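Local coordinates for dihydropteroate synthase (Clostridioides difficile, PDB 6PZ2), which catalyses the condensation of dihydropterin pyrophosphate with p-aminobenzoate to dihydropteroate in folate synthesis, and belongs to the enzyme family targeted by sulfonamides, at residues 30-33 and 34-37. Residues are numbered along the deposited sequence; the frame is centred on the assembly and turned at random.
Sequences DFNN and LDIA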
loop_
_atom_site.group_PDB
_atom_site.type_symbol
_atom_site.label_atom_id
_atom_site.label_comp_id
_atom_site.label_asym_id
_atom_site.label_seq_id
_atom_site.Cartn_x
_atom_site.Cartn_y
_atom_site.Cartn_z
ATOM N N ASP A 30 34.436 4.934 14.550
ATOM C CA ASP A 30 34.302 6.393 14.409
ATOM C C ASP A 30 33.545 7.015 15.600
ATOM O O ASP A 30 32.366 6.721 15.862
ATOM C CB ASP A 30 33.694 6.769 13.050
ATOM C CG ASP A 30 33.864 8.238 12.684
ATOM O OD1 ASP A 30 33.072 8.751 11.853
ATOM O OD2 ASP A 30 34.774 8.873 13.259
ATOM N N PHE A 31 34.256 7.922 16.284
ATOM C CA PHE A 31 33.742 8.749 17.403
ATOM C C PHE A 31 32.609 9.676 16.918
ATOM O O PHE A 31 31.918 10.316 17.730
ATOM C CB PHE A 31 34.906 9.491 18.086
ATOM C CG PHE A 31 35.476 10.682 17.346
ATOM C CD1 PHE A 31 36.546 10.538 16.471
ATOM C CD2 PHE A 31 34.935 11.951 17.513
ATOM C CE1 PHE A 31 37.058 11.632 15.787
ATOM C CE2 PHE A 31 35.438 13.045 16.821
ATOM C CZ PHE A 31 36.499 12.883 15.957
ATOM N N ASN A 32 32.395 9.757 15.602
ATOM C CA ASN A 32 31.321 10.592 15.049
ATOM C C ASN A 32 30.034 9.775 14.885
ATOM O O ASN A 32 29.021 10.357 14.532
ATOM C CB ASN A 32 31.721 11.242 13.721
ATOM C CG ASN A 32 32.423 12.563 13.952
ATOM O OD1 ASN A 32 33.629 12.684 13.737
ATOM N ND2 ASN A 32 31.692 13.534 14.476
ATOM N N ASN A 33 30.044 8.463 15.133
ATOM C CA ASN A 33 28.808 7.677 15.065
ATOM C C ASN A 33 27.684 8.300 15.906
ATOM O O ASN A 33 26.524 8.284 15.490
ATOM C CB ASN A 33 29.056 6.236 15.486
ATOM C CG ASN A 33 29.921 5.557 14.452
ATOM O OD1 ASN A 33 30.160 6.144 13.403
ATOM N ND2 ASN A 33 30.389 4.360 14.745
ATOM N N LEU A 34 28.003 8.874 17.055
ATOM C CA LEU A 34 26.951 9.456 17.866
ATOM C C LEU A 34 26.244 10.562 17.064
ATOM O O LEU A 34 25.000 10.635 17.035
ATOM C CB LEU A 34 27.524 9.951 19.200
ATOM C CG LEU A 34 26.599 10.862 20.014
ATOM C CD1 LEU A 34 25.331 10.143 20.463
ATOM C CD2 LEU A 34 27.321 11.407 21.229
ATOM N N ASP A 35 27.007 11.407 16.382
ATOM C CA ASP A 35 26.429 12.551 15.652
ATOM C C ASP A 35 25.670 12.086 14.400
ATOM O O ASP A 35 24.676 12.709 14.018
ATOM C CB ASP A 35 27.507 13.512 15.159
ATOM C CG ASP A 35 28.278 14.235 16.251
ATOM O OD1 ASP A 35 29.509 14.297 16.105
ATOM O OD2 ASP A 35 27.646 14.720 17.216
ATOM N N ILE A 36 26.164 11.015 13.769
ATOM C CA ILE A 36 25.526 10.375 12.613
ATOM C C ILE A 36 24.157 9.824 13.039
ATOM O O ILE A 36 23.143 10.115 12.388
ATOM C CB ILE A 36 26.456 9.287 12.029
ATOM C CG1 ILE A 36 27.650 9.895 11.278
ATOM C CG2 ILE A 36 25.689 8.302 11.152
ATOM C CD1 ILE A 36 28.722 8.891 10.844
ATOM N N ALA A 37 24.124 9.088 14.160
ATOM C CA ALA A 37 22.878 8.552 14.685
ATOM C C ALA A 37 21.883 9.692 14.923
ATOM O O ALA A 37 20.715 9.560 14.550
ATOM C CB ALA A 37 23.109 7.730 15.929
HETATM O O HOH W 1 30.244 7.968 18.647
#
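Two backbone bonds join the end of the turn, Asn32 and Asn33, to the first turn of helix 33-46, which starts at Asn33. Ala37 N donates to Asn33 O at 2.9 Å, with an N-H...O angle of 171°. Ile36 N donates to Asn32 O at 3.0 Å, also nearly straight, and both bonds follow the i to i+4 pattern of an alpha helix. Asn32 O also takes a weak, bent bond from Asp35 N, so two amides share this carbonyl. The side chains of Asn32 and Asp35 meet as well. Asn32 ND2 lies 2.8 Å from Asp35 OD1, but the bond is weak, and the amide and carboxylate planes are turned 42° apart. Asp35 CG stands beside its own backbone N (chi1 -66°), which brings the carboxylate to the Asn32 amide, where OD1 faces ND2, while OD2 forms a salt bridge with Lys81; that second partner probably helps fix the carboxylate.

A water bridges the bend, accepting from Leu34 N at 2.9 Å and donating weakly to Phe31 O. Upstream, Asp30 OD2 receives a weak capping bond from Asn32 N, and Asn33 N closes a type I turn on Asp30 O.

Van der Waals packing is modest. The Ile36 methyl CD1 lies 4.0 Å from the amide oxygen OD1 of Asn33, the two side chains running alongside each other in the same direction; both touch Phe25, and Asn33 ND2 donates to Asp27 O. Leu34 instead packs on Pro77 and Val78 of helix 68-85. Together these features form the N-terminal start of helix 33-46, the segment that follows strand 13-19 in the TIM-barrel fold of pterin-binding enzymes.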